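Local coordinates for hydrogenase expression/formation protein HypE (Desulfovibrio vulgaris subsp. vulgaris, PDB 2Z1U) that binds ATP and magnesium as a maturation protein of the PurM-like HypE family, and probably serves ATP-dependent steps in hydrogenase assembly, at residues R29-P34 against R109-M114; G86-Y91 against I148-V153; A167-G172 against L274-P279; G175-T180 against V194-A199; P265-N270 against R329-L334. All blocks are in the same frame, centred on the assembly; numbering follows the deposited sequence.

Contact 1: R29-P34 against R109-M114; sequences RHFDNP and RVVASM
The imidazole of His-30 lies against the helix backbone at Ala-112, whose N sits over one ring face, displaced toward the rim. Ring atom CE1 is 3.6 Å from Ala-112 CB, while Val-111 CG1 approaches obliquely and comes within 3.6 Å of His-30 CB. At the ring edge, in plane, a water lies 2.8 Å from His-30 ND1; through a weak bond donated to Ala-112 O it bridges the two helices. The Phe-31 ring is met at its edge by a carbonyl, Val-111 O, 3.6 Å from CE1. Met-114 CB comes obliquely to the same carbon at 3.8 Å. The Val-111 side chain crosses those of His-30 and Phe-31 at about a right angle; CG1, anti to the backbone N (chi1 169°), touches both. No direct hydrogen bond joins the segments. Beyond Phe-31 the chain turns off at Asp-32 (positive phi); Asn-33 ND2 donates to Phe-31 O (3.0 Å) from above the carbonyl plane, while Asn-33 OD1 caps the next helix. Phe-31 also touches a bound ATP and Cys-94 of strand 87-99. This is packing of helix 17-31 on 104-121, a layer on the sheet of the PurM-like N-terminal domain beside a nucleotide.

Contact 2: G86-Y91 against I148-V153; sequences GARPRY and IGEILV
Arg-90 and Glu-150 cross obliquely, their guanidinium and carboxylate planes 46° apart, and form a salt bridge with NH1 3.1 Å from OE1. The carboxylate oxygen lies near the guanidinium plane, yet the N-H reaches it from above the carboxylate plane, 49° out. The chain of Arg-90 is bent at chi2 and chi3, which folds it back beside Tyr-91, whose CE2 lies over the centre of one guanidinium face. Arg-88 and Leu-152 cross at about a right angle: Leu-152 CD2 rests on a face of the Arg-88 guanidinium, 3.6 Å from NH2. A water accepts from Arg-88 NH1 and donates to Glu-150 OE1. Ile-148 CG2 packs on Tyr-91 CB at 3.6 Å, near the plane of the ring. The backbones are antiparallel, and Ile-148 O accepts from both Arg-90 N (2.9 Å) and Tyr-91 N (3.2 Å), a classic beta bulge. Glu-206 of helix 202-212 pairs with Arg-88 NE, and Thr-48 N donates to Glu-150 OE2. Strands 87-99 and 141-151 are central in the four-stranded sheet of the PurM-like N-terminal domain, with helix 70-83 touching Ala-87 and Pro-89 and strand 50-58 flanking 141-151.

Contact 3: A167-G172 against L274-P279; sequences AILISG and LICILP
Leu-169, Ala-167 and Leu-274 lose the most surface where strands 167-170 and 275-278 pair as antiparallel neighbours in the mixed sheet of the PurM-like C-terminal domain. Leu-169 is opposite Cys-276 in a hydrogen-bonded pair: its N donates to Cys-276 O at 2.8 Å, and its O accepts from Cys-276 N at 2.9 Å. Leu-169 CD1 meets Leu-278 CD2 at 4.0 Å as the two side chains cross obliquely. Ala-167 faces Leu-278 in the next hydrogen-bonded pair. Here the two bonds are unequal: Ala-167 N reaches Leu-278 O at 2.9 Å, whereas the return bond is weak. Between these pairs Ala-167 O also receives a CA-H...O contact from Ile-277.

The other face of the sheet carries Ile-168, Ile-170, Ile-275 and Ile-277. Ile-168 lies side by side with both Ile-275 and Ile-277, pointing the same way, and Ile-170 CD1 touches Ile-275 CG1 at 3.5 Å. Helix 225-237 covers this isoleucine face through Leu-226, Leu-230 and Ile-233, while Ala-286 and Leu-290 of helix 280-291 pack on the Leu-169 side. Leu-274 brings the pairing toward the metal end of the domain, its side chain about 5 Å from that of Asp-220, a magnesium ligand. Leu-274 CG packs on Ser-171, 3.9 Å from OG and close to CB. There regular pairing gives way to Ser-171: its backbone N donates to Leu-274 O, and its OG takes the N-H of Leu-274 at 2.9 Å, with an angle of 166° at the hydrogen.

Contact 4: G175-T180 against V194-A199; sequences GDHGLT and VCSDSA
The first turn of helix 176-184 runs against the irregular segment 194-199, with His-177 CA only 4.0 Å from Ser-196 CA. His-177 CG is anti to its backbone N (chi1 180°). Its ring presents ND1 at the edge to Ser-196 OG, in plane at 2.7 Å, a hydrogen bond in which either atom could be the donor. The same hydroxyl accepts from Ser-198 N at 3.2 Å, an ST turn; two bonds hold OG. Asp-197 OD1 lies obliquely to the ring, 3.4 Å from His-177 CB. A water accepts from His-177 N at 2.8 Å and donates a weak bond to Asp-197 OD2. Another water lies between Asp-176 OD1 and Cys-195 N, accepting from the latter. On the apolar side Leu-179 CD1 meets Val-194 CG1 at 3.7 Å, the side chains crossing at about a right angle. Lys-273 forms a salt bridge with Asp-197 OD2, Ser-173 OG bonds Asp-176 OD2, and Ile-342 O near the C-terminus bonds His-177 NE2. Within the PurM-like C-terminal domain, helix 252-260 packs on Asp-176, Leu-179 and Val-194, whereas helix 70-83 touches His-177 and Ser-198, placing the contact between the two helices.

Contact 5: P265-N270 against R329-L334; sequences PLYLAN and RLLSML
Tyr-267 carries this contact, its hydroxyl donating to the backbone carbonyl of Ser-332 with OH 2.6 Å from O. The bond lies in the carbonyl plane on a lone pair, with a C=O...donor angle of 142°, and Ser-332 O lies in the plane of the tyrosine ring at its edge. The ring and the Leu-334 side chain slide past each other in opposite directions. Leu-334 CD2 comes obliquely to the ring, 3.2 Å from Tyr-267 CD2, a tight approach.

Next to this comes Arg-329, whose guanidinium plane is 14° from that of the ring. Its NH1 is near the ring edge, 4.2 Å from CE1. A water in the guanidinium plane, 2.9 Å from Arg-329 NH1, accepts from that nitrogen and donates to Tyr-267 OH at 3.0 Å, so the hydroxyl is both donor and acceptor. Leu-266 CD1 meets Arg-329 NH2 tip to tip, and lies 4.1 Å from Leu-331 CD2, the leucine side chains crossing at about a right angle.

Farther out, the Asp-264 carboxylate pairs with Arg-329 NH1 and accepts from Leu-266 N. The contact joins the loop before strand 275-278 to edge strand 328-330 of the C-terminal sheet, with the Leu-334 side chain about 6 Å from that of ATP-binding Arg-223. Strand 319-322 backs Leu-266, Arg-329 and Leu-331, helix 225-237 touches Tyr-267, and Ser-14 of the second subunit packs on Leu-334.

Contacts 1 and 2 belong to the N-terminal half and alternate along the chain; strand 87-99 of contact 2 leads into helix 104-121 of contact 1, and their centres lie about 22 Å apart. Contacts 3, 4 and 5 follow in the C-terminal half. Contact 4 is nested in the loop closed by contact 3, and contacts 3 and 5, which alternate, reach the same seven-stranded sheet with centres about 16 Å apart. Contacts 4 and 5 touch directly, Gly-178 N lying 3.0 Å from Ala-269 O in a probable hydrogen bond. Contacts 1 and 5, whose centres are about 35 Å apart, lie on opposite sides of the chain centre, consistent with two PurM-like domains that both border nucleotide.

Contact 1: R29-P34 against R109-M114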
# COMPACT_ATOMS: atom_id res chain seq x y z
N ARG A 29 -15.97 -3.99 -10.81
CA ARG A 29 -17.31 -3.48 -11.06
C ARG A 29 -17.48 -2.10 -10.44
O ARG A 29 -17.93 -1.16 -11.09
CB ARG A 29 -18.36 -4.45 -10.53
CG ARG A 29 -19.76 -4.21 -11.09
CD ARG A 29 -20.74 -5.26 -10.60
NE ARG A 29 -21.46 -4.78 -9.42
CZ ARG A 29 -21.30 -5.25 -8.18
NH1 ARG A 29 -20.47 -6.25 -7.92
NH2 ARG A 29 -22.02 -4.72 -7.19
N HIS A 30 -17.09 -1.98 -9.17
CA HIS A 30 -17.22 -0.72 -8.44
C HIS A 30 -16.17 0.35 -8.79
O HIS A 30 -16.47 1.55 -8.74
CB HIS A 30 -17.24 -0.96 -6.93
CG HIS A 30 -18.53 -1.53 -6.43
ND1 HIS A 30 -19.58 -0.74 -6.01
CD2 HIS A 30 -18.95 -2.81 -6.29
CE1 HIS A 30 -20.58 -1.50 -5.63
NE2 HIS A 30 -20.23 -2.76 -5.79
N PHE A 31 -14.96 -0.09 -9.11
CA PHE A 31 -13.84 0.83 -9.39
C PHE A 31 -13.77 1.23 -10.87
O PHE A 31 -13.09 2.20 -11.22
CB PHE A 31 -12.51 0.24 -8.90
CG PHE A 31 -12.49 -0.12 -7.42
CD1 PHE A 31 -13.40 0.46 -6.52
CD2 PHE A 31 -11.56 -1.03 -6.93
CE1 PHE A 31 -13.38 0.12 -5.17
CE2 PHE A 31 -11.53 -1.36 -5.57
CZ PHE A 31 -12.44 -0.78 -4.69
N ASP A 32 -14.47 0.45 -11.69
CA ASP A 32 -14.72 0.66 -13.14
C ASP A 32 -13.86 1.70 -13.85
O ASP A 32 -14.21 2.88 -13.89
CB ASP A 32 -16.21 0.98 -13.38
CG ASP A 32 -16.73 0.44 -14.70
OD1 ASP A 32 -15.92 0.14 -15.61
OD2 ASP A 32 -17.97 0.31 -14.81
N ASN A 33 -12.73 1.24 -14.41
CA ASN A 33 -11.88 2.06 -15.27
C ASN A 33 -10.96 1.17 -16.10
O ASN A 33 -10.65 0.05 -15.67
CB ASN A 33 -11.11 3.12 -14.45
CG ASN A 33 -10.02 2.53 -13.58
OD1 ASN A 33 -8.90 2.33 -14.04
ND2 ASN A 33 -10.34 2.26 -12.32
N PRO A 34 -10.52 1.64 -17.28
CA PRO A 34 -9.79 0.76 -18.20
C PRO A 34 -8.33 0.53 -17.81
O PRO A 34 -7.69 -0.36 -18.36
CB PRO A 34 -9.89 1.47 -19.55
CG PRO A 34 -10.05 2.90 -19.21
CD PRO A 34 -10.69 3.00 -17.84
N ARG A 109 -20.36 -3.31 0.76
CA ARG A 109 -20.64 -1.96 1.25
C ARG A 109 -19.37 -1.10 1.32
O ARG A 109 -19.39 0.07 0.95
CB ARG A 109 -21.30 -2.01 2.62
CG ARG A 109 -22.77 -2.42 2.60
CD ARG A 109 -23.42 -2.11 3.95
NE ARG A 109 -23.10 -3.13 4.96
CZ ARG A 109 -23.14 -2.94 6.27
NH1 ARG A 109 -23.47 -1.75 6.79
NH2 ARG A 109 -22.84 -3.95 7.09
N VAL A 110 -18.28 -1.70 1.79
CA VAL A 110 -17.00 -1.00 1.91
C VAL A 110 -16.43 -0.67 0.53
O VAL A 110 -15.98 0.46 0.28
CB VAL A 110 -15.98 -1.82 2.71
CG1 VAL A 110 -14.57 -1.19 2.61
CG2 VAL A 110 -16.41 -1.93 4.17
N VAL A 111 -16.48 -1.66 -0.37
CA VAL A 111 -16.05 -1.49 -1.76
C VAL A 111 -16.89 -0.42 -2.46
O VAL A 111 -16.34 0.45 -3.13
CB VAL A 111 -16.09 -2.84 -2.54
CG1 VAL A 111 -15.91 -2.61 -4.02
CG2 VAL A 111 -15.00 -3.79 -2.01
N ALA A 112 -18.22 -0.47 -2.29
CA ALA A 112 -19.12 0.57 -2.80
C ALA A 112 -18.75 1.98 -2.30
O ALA A 112 -18.72 2.94 -3.09
CB ALA A 112 -20.58 0.25 -2.45
N SER A 113 -18.47 2.11 -1.01
CA SER A 113 -17.98 3.35 -0.44
C SER A 113 -16.70 3.86 -1.10
O SER A 113 -16.58 5.05 -1.37
CB SER A 113 -17.74 3.21 1.07
OG SER A 113 -18.96 3.26 1.78
N MET A 114 -15.73 2.97 -1.32
CA MET A 114 -14.48 3.35 -1.99
C MET A 114 -14.69 3.86 -3.40
O MET A 114 -14.14 4.90 -3.76
CB MET A 114 -13.45 2.21 -1.97
CG MET A 114 -13.03 1.84 -0.58
SD MET A 114 -11.85 0.49 -0.45
CE MET A 114 -10.36 1.21 -1.14
O HOH W 1 -19.15 1.97 -6.25

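Contact 2: G86-Y91 against I148-V153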
# COMPACT_ATOMS: atom_id res chain seq x y z
N GLY A 86 0.78 19.69 -1.90
CA GLY A 86 0.41 20.65 -2.94
C GLY A 86 0.31 19.95 -4.28
O GLY A 86 0.67 20.53 -5.31
N ALA A 87 -0.19 18.72 -4.26
CA ALA A 87 -0.32 17.90 -5.46
C ALA A 87 -1.77 17.57 -5.79
O ALA A 87 -2.64 17.63 -4.93
CB ALA A 87 0.50 16.61 -5.31
N ARG A 88 -2.00 17.23 -7.06
CA ARG A 88 -3.30 16.79 -7.54
C ARG A 88 -3.27 15.25 -7.53
O ARG A 88 -2.60 14.65 -8.36
CB ARG A 88 -3.52 17.33 -8.97
CG ARG A 88 -4.79 16.90 -9.64
CD ARG A 88 -4.83 17.41 -11.08
NE ARG A 88 -4.93 18.87 -11.10
CZ ARG A 88 -4.45 19.64 -12.07
NH1 ARG A 88 -3.83 19.11 -13.11
NH2 ARG A 88 -4.61 20.96 -11.99
N PRO A 89 -4.00 14.60 -6.59
CA PRO A 89 -4.06 13.14 -6.60
C PRO A 89 -4.77 12.65 -7.86
O PRO A 89 -5.74 13.28 -8.29
CB PRO A 89 -4.90 12.80 -5.36
CG PRO A 89 -4.89 14.05 -4.52
CD PRO A 89 -4.78 15.19 -5.48
N ARG A 90 -4.26 11.56 -8.43
CA ARG A 90 -4.79 11.04 -9.67
C ARG A 90 -5.21 9.59 -9.52
O ARG A 90 -6.29 9.20 -10.00
CB ARG A 90 -3.74 11.15 -10.79
CG ARG A 90 -3.32 12.58 -11.14
CD ARG A 90 -4.44 13.35 -11.85
NE ARG A 90 -5.07 12.58 -12.92
CZ ARG A 90 -4.54 12.39 -14.12
NH1 ARG A 90 -3.34 12.89 -14.42
NH2 ARG A 90 -5.19 11.67 -15.04
N TYR A 91 -4.34 8.79 -8.89
CA TYR A 91 -4.45 7.33 -8.93
C TYR A 91 -4.16 6.69 -7.60
O TYR A 91 -3.19 7.06 -6.94
CB TYR A 91 -3.52 6.72 -9.98
CG TYR A 91 -3.77 7.24 -11.39
CD1 TYR A 91 -5.00 7.04 -12.01
CD2 TYR A 91 -2.78 7.93 -12.09
CE1 TYR A 91 -5.25 7.50 -13.30
CE2 TYR A 91 -3.01 8.40 -13.38
CZ TYR A 91 -4.25 8.18 -13.98
OH TYR A 91 -4.49 8.65 -15.25
N ILE A 148 -0.95 8.45 -5.71
CA ILE A 148 0.02 9.13 -6.53
C ILE A 148 -0.63 10.36 -7.18
O ILE A 148 -1.73 10.27 -7.76
CB ILE A 148 0.67 8.17 -7.57
CG1 ILE A 148 1.90 8.81 -8.21
CG2 ILE A 148 -0.32 7.70 -8.63
CD1 ILE A 148 3.18 8.44 -7.46
N GLY A 149 0.07 11.48 -7.12
CA GLY A 149 -0.43 12.72 -7.68
C GLY A 149 0.65 13.59 -8.31
O GLY A 149 1.84 13.39 -8.08
N GLU A 150 0.21 14.58 -9.07
CA GLU A 150 1.09 15.51 -9.76
C GLU A 150 1.27 16.78 -8.92
O GLU A 150 0.29 17.45 -8.57
CB GLU A 150 0.50 15.82 -11.15
CG GLU A 150 0.42 14.55 -12.03
CD GLU A 150 -0.54 14.66 -13.21
OE1 GLU A 150 -1.70 15.10 -13.01
OE2 GLU A 150 -0.12 14.30 -14.33
N ILE A 151 2.51 17.12 -8.57
CA ILE A 151 2.76 18.33 -7.79
C ILE A 151 2.42 19.57 -8.63
O ILE A 151 2.78 19.64 -9.82
CB ILE A 151 4.16 18.37 -7.15
CG1 ILE A 151 4.24 17.32 -6.03
CG2 ILE A 151 4.45 19.76 -6.55
CD1 ILE A 151 5.63 16.93 -5.62
N LEU A 152 1.70 20.50 -8.01
CA LEU A 152 1.12 21.65 -8.71
C LEU A 152 1.96 22.92 -8.63
O LEU A 152 1.76 23.84 -9.42
CB LEU A 152 -0.29 21.94 -8.19
CG LEU A 152 -1.35 20.85 -8.36
CD1 LEU A 152 -2.56 21.15 -7.49
CD2 LEU A 152 -1.76 20.68 -9.83
N VAL A 153 2.89 22.98 -7.68
CA VAL A 153 3.65 24.22 -7.43
C VAL A 153 5.08 23.96 -7.00
O VAL A 153 5.38 22.91 -6.41
CB VAL A 153 3.00 25.12 -6.35
CG1 VAL A 153 1.80 25.87 -6.91
CG2 VAL A 153 2.62 24.32 -5.10
O HOH W 2 -4.25 16.10 -14.25

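Contact 3: A167-G172 against L274-P279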
# COMPACT_ATOMS: atom_id res chain seq x y z
N ALA A 167 0.43 32.91 9.23
CA ALA A 167 -0.83 32.61 9.89
C ALA A 167 -1.02 31.09 9.93
O ALA A 167 -0.53 30.37 9.06
CB ALA A 167 -1.97 33.28 9.16
N ILE A 168 -1.72 30.61 10.96
CA ILE A 168 -2.07 29.19 11.05
C ILE A 168 -3.57 29.14 10.94
O ILE A 168 -4.28 29.74 11.75
CB ILE A 168 -1.63 28.53 12.38
CG1 ILE A 168 -0.13 28.70 12.63
CG2 ILE A 168 -2.00 27.03 12.38
CD1 ILE A 168 0.33 28.26 14.04
N LEU A 169 -4.03 28.49 9.87
CA LEU A 169 -5.45 28.37 9.58
C LEU A 169 -5.91 26.92 9.75
O LEU A 169 -5.17 25.97 9.48
CB LEU A 169 -5.76 28.83 8.14
CG LEU A 169 -5.26 30.16 7.59
CD1 LEU A 169 -5.76 30.31 6.14
CD2 LEU A 169 -5.72 31.35 8.45
N ILE A 170 -7.15 26.78 10.22
CA ILE A 170 -7.79 25.47 10.28
C ILE A 170 -9.00 25.48 9.36
O ILE A 170 -9.67 26.52 9.21
CB ILE A 170 -8.17 25.11 11.75
CG1 ILE A 170 -8.35 23.61 11.92
CG2 ILE A 170 -9.43 25.91 12.20
CD1 ILE A 170 -7.06 22.78 11.77
N SER A 171 -9.29 24.33 8.77
CA SER A 171 -10.35 24.25 7.72
C SER A 171 -11.72 23.92 8.30
O SER A 171 -12.71 24.01 7.60
CB SER A 171 -9.98 23.23 6.63
OG SER A 171 -9.93 21.93 7.16
N GLY A 172 -11.77 23.53 9.57
CA GLY A 172 -13.03 23.24 10.24
C GLY A 172 -12.86 22.71 11.66
O GLY A 172 -11.77 22.78 12.23
N LEU A 274 -7.80 20.06 7.46
CA LEU A 274 -6.38 20.36 7.26
C LEU A 274 -5.97 21.60 8.03
O LEU A 274 -6.79 22.44 8.39
CB LEU A 274 -6.05 20.53 5.76
CG LEU A 274 -6.71 21.65 4.93
CD1 LEU A 274 -6.12 23.06 5.15
CD2 LEU A 274 -6.64 21.29 3.43
N ILE A 275 -4.66 21.69 8.27
CA ILE A 275 -4.01 22.89 8.75
C ILE A 275 -3.32 23.52 7.55
O ILE A 275 -2.67 22.83 6.77
CB ILE A 275 -2.96 22.56 9.86
CG1 ILE A 275 -3.68 22.11 11.13
CG2 ILE A 275 -2.07 23.77 10.19
CD1 ILE A 275 -3.34 20.72 11.57
N CYS A 276 -3.46 24.84 7.43
CA CYS A 276 -2.81 25.57 6.36
C CYS A 276 -1.99 26.71 6.95
O CYS A 276 -2.51 27.57 7.65
CB CYS A 276 -3.85 26.10 5.36
SG CYS A 276 -3.22 27.22 4.10
N ILE A 277 -0.69 26.70 6.66
CA ILE A 277 0.23 27.73 7.15
C ILE A 277 0.82 28.45 5.93
O ILE A 277 1.26 27.80 4.98
CB ILE A 277 1.31 27.12 8.09
CG1 ILE A 277 0.62 26.52 9.32
CG2 ILE A 277 2.32 28.19 8.55
CD1 ILE A 277 1.49 25.63 10.20
N LEU A 278 0.80 29.79 5.98
CA LEU A 278 1.16 30.67 4.86
C LEU A 278 1.39 32.12 5.35
O LEU A 278 0.87 32.51 6.39
CB LEU A 278 0.05 30.62 3.79
CG LEU A 278 -1.20 31.53 3.89
CD1 LEU A 278 -2.00 31.33 2.63
CD2 LEU A 278 -2.06 31.25 5.12
N PRO A 279 2.14 32.94 4.57
CA PRO A 279 2.36 34.33 4.96
C PRO A 279 1.07 35.10 5.26
O PRO A 279 0.02 34.83 4.67
CB PRO A 279 3.03 34.95 3.73
CG PRO A 279 3.70 33.82 3.07
CD PRO A 279 2.82 32.62 3.30

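Contact 4: G175-T180 against V194-A199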
# COMPACT_ATOMS: atom_id res chain seq x y z
N GLY A 175 -12.04 17.29 16.46
CA GLY A 175 -12.39 16.22 17.40
C GLY A 175 -13.54 15.31 16.99
O GLY A 175 -13.77 14.28 17.62
N ASP A 176 -14.26 15.69 15.94
CA ASP A 176 -15.48 15.01 15.49
C ASP A 176 -15.30 13.53 15.18
O ASP A 176 -16.01 12.69 15.75
CB ASP A 176 -16.09 15.72 14.29
CG ASP A 176 -16.31 17.20 14.56
OD1 ASP A 176 -17.46 17.58 14.82
OD2 ASP A 176 -15.32 17.96 14.55
N HIS A 177 -14.35 13.20 14.30
CA HIS A 177 -14.09 11.82 13.95
C HIS A 177 -13.73 10.95 15.17
O HIS A 177 -14.35 9.90 15.39
CB HIS A 177 -12.96 11.69 12.93
CG HIS A 177 -12.66 10.28 12.56
ND1 HIS A 177 -13.41 9.59 11.62
CD2 HIS A 177 -11.72 9.41 13.00
CE1 HIS A 177 -12.93 8.36 11.50
NE2 HIS A 177 -11.91 8.22 12.33
N GLY A 178 -12.72 11.38 15.92
CA GLY A 178 -12.26 10.65 17.10
C GLY A 178 -13.38 10.38 18.09
O GLY A 178 -13.51 9.26 18.59
N LEU A 179 -14.18 11.40 18.39
CA LEU A 179 -15.31 11.25 19.30
C LEU A 179 -16.32 10.23 18.79
O LEU A 179 -16.76 9.37 19.54
CB LEU A 179 -16.01 12.59 19.55
CG LEU A 179 -16.66 12.89 20.90
CD1 LEU A 179 -17.86 13.82 20.73
CD2 LEU A 179 -17.06 11.66 21.71
N THR A 180 -16.67 10.30 17.51
CA THR A 180 -17.71 9.40 17.00
C THR A 180 -17.33 7.94 17.00
O THR A 180 -18.17 7.11 17.34
CB THR A 180 -18.46 9.88 15.70
OG1 THR A 180 -18.53 8.82 14.73
CG2 THR A 180 -17.83 11.09 15.12
N VAL A 194 -22.85 14.74 15.92
CA VAL A 194 -21.54 14.14 16.10
C VAL A 194 -21.33 12.97 15.15
O VAL A 194 -21.87 11.88 15.36
CB VAL A 194 -21.30 13.69 17.56
CG1 VAL A 194 -19.92 13.03 17.72
CG2 VAL A 194 -21.45 14.87 18.53
N CYS A 195 -20.56 13.21 14.10
CA CYS A 195 -20.20 12.14 13.17
C CYS A 195 -18.81 12.36 12.58
O CYS A 195 -18.24 13.45 12.72
CB CYS A 195 -21.24 12.03 12.06
SG CYS A 195 -21.43 13.54 11.14
N SER A 196 -18.29 11.33 11.92
CA SER A 196 -17.03 11.45 11.21
C SER A 196 -17.11 12.55 10.17
O SER A 196 -18.17 12.81 9.59
CB SER A 196 -16.65 10.13 10.56
OG SER A 196 -15.39 10.23 9.90
N ASP A 197 -15.97 13.17 9.93
CA ASP A 197 -15.84 14.24 8.95
C ASP A 197 -15.13 13.74 7.70
O ASP A 197 -14.74 14.53 6.84
CB ASP A 197 -15.07 15.42 9.57
CG ASP A 197 -13.70 15.02 10.13
OD1 ASP A 197 -13.37 13.81 10.24
OD2 ASP A 197 -12.94 15.94 10.46
N SER A 198 -14.96 12.42 7.61
CA SER A 198 -14.26 11.79 6.49
C SER A 198 -14.67 12.46 5.18
O SER A 198 -15.83 12.39 4.77
CB SER A 198 -14.53 10.29 6.45
OG SER A 198 -13.75 9.65 5.44
N ALA A 199 -13.73 13.15 4.56
CA ALA A 199 -14.01 13.89 3.33
C ALA A 199 -12.72 14.18 2.61
O ALA A 199 -11.67 14.36 3.23
CB ALA A 199 -14.77 15.22 3.63
O HOH W 3 -19.50 16.21 13.74
O HOH W 4 -12.83 15.26 13.20

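Contact 5: P265-N270 against R329-L334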
# COMPACT_ATOMS: atom_id res chain seq x y z
N PRO A 265 -10.35 17.25 22.72
CA PRO A 265 -10.64 17.40 21.29
C PRO A 265 -9.42 17.85 20.47
O PRO A 265 -9.38 17.64 19.26
CB PRO A 265 -11.73 18.48 21.25
CG PRO A 265 -11.64 19.18 22.59
CD PRO A 265 -11.20 18.13 23.56
N LEU A 266 -8.43 18.46 21.12
CA LEU A 266 -7.22 18.90 20.42
C LEU A 266 -6.24 17.78 20.07
O LEU A 266 -5.27 18.01 19.34
CB LEU A 266 -6.50 19.99 21.22
CG LEU A 266 -7.31 21.18 21.73
CD1 LEU A 266 -6.42 22.02 22.65
CD2 LEU A 266 -7.87 22.01 20.58
N TYR A 267 -6.47 16.59 20.62
CA TYR A 267 -5.61 15.43 20.40
C TYR A 267 -6.33 14.28 19.71
O TYR A 267 -5.74 13.22 19.49
CB TYR A 267 -5.01 14.93 21.72
CG TYR A 267 -3.98 15.84 22.32
CD1 TYR A 267 -4.35 16.96 23.06
CD2 TYR A 267 -2.62 15.62 22.10
CE1 TYR A 267 -3.39 17.83 23.62
CE2 TYR A 267 -1.65 16.47 22.66
CZ TYR A 267 -2.04 17.58 23.41
OH TYR A 267 -1.07 18.41 23.94
N LEU A 268 -7.61 14.49 19.39
CA LEU A 268 -8.41 13.45 18.72
C LEU A 268 -8.26 13.55 17.21
O LEU A 268 -8.23 14.65 16.66
CB LEU A 268 -9.89 13.57 19.09
CG LEU A 268 -10.32 13.05 20.46
CD1 LEU A 268 -11.81 13.30 20.65
CD2 LEU A 268 -9.98 11.55 20.63
N ALA A 269 -8.18 12.38 16.57
CA ALA A 269 -7.96 12.28 15.15
C ALA A 269 -9.12 12.91 14.40
O ALA A 269 -10.28 12.77 14.77
CB ALA A 269 -7.81 10.80 14.74
N ASN A 270 -8.77 13.65 13.34
CA ASN A 270 -9.75 14.17 12.38
C ASN A 270 -9.50 13.47 11.07
O ASN A 270 -8.39 13.00 10.84
CB ASN A 270 -9.57 15.68 12.20
CG ASN A 270 -9.61 16.41 13.51
OD1 ASN A 270 -10.68 16.72 14.04
ND2 ASN A 270 -8.43 16.69 14.06
N ARG A 329 -1.13 27.30 28.00
CA ARG A 329 -1.00 25.86 28.08
C ARG A 329 -0.04 25.40 26.99
O ARG A 329 -0.22 25.71 25.80
CB ARG A 329 -2.38 25.17 27.94
CG ARG A 329 -2.36 23.84 27.22
CD ARG A 329 -3.05 22.74 27.99
NE ARG A 329 -4.47 22.70 27.67
CZ ARG A 329 -5.08 21.75 26.97
NH1 ARG A 329 -4.44 20.66 26.53
NH2 ARG A 329 -6.39 21.89 26.74
N LEU A 330 0.97 24.65 27.41
CA LEU A 330 1.87 24.00 26.46
C LEU A 330 1.17 22.76 25.91
O LEU A 330 0.73 21.91 26.68
CB LEU A 330 3.19 23.63 27.17
CG LEU A 330 4.31 23.01 26.33
CD1 LEU A 330 4.80 23.92 25.21
CD2 LEU A 330 5.47 22.58 27.24
N LEU A 331 1.03 22.69 24.58
CA LEU A 331 0.46 21.51 23.93
C LEU A 331 1.58 20.57 23.49
O LEU A 331 2.10 20.71 22.39
CB LEU A 331 -0.40 21.90 22.71
CG LEU A 331 -1.62 22.82 22.86
CD1 LEU A 331 -2.36 23.00 21.50
CD2 LEU A 331 -2.56 22.30 23.92
N SER A 332 1.95 19.62 24.34
CA SER A 332 2.98 18.64 23.98
C SER A 332 2.37 17.40 23.35
O SER A 332 1.16 17.22 23.39
CB SER A 332 3.81 18.27 25.22
OG SER A 332 4.34 19.43 25.82
N MET A 333 3.22 16.56 22.75
CA MET A 333 2.82 15.28 22.19
C MET A 333 2.40 14.28 23.29
O MET A 333 2.92 14.31 24.42
CB MET A 333 3.86 14.66 21.30
CG MET A 333 3.99 15.26 19.90
SD MET A 333 5.09 14.29 18.81
CE MET A 333 5.41 15.48 17.51
N LEU A 334 1.45 13.36 22.91
CA LEU A 334 0.67 12.37 23.74
C LEU A 334 1.53 11.63 24.76
O LEU A 334 2.42 12.07 25.49
CB LEU A 334 0.03 11.37 22.78
CG LEU A 334 -0.95 11.94 21.76
CD1 LEU A 334 -1.31 10.88 20.73
CD2 LEU A 334 -2.20 12.44 22.46
O HOH W 5 -2.12 18.91 26.72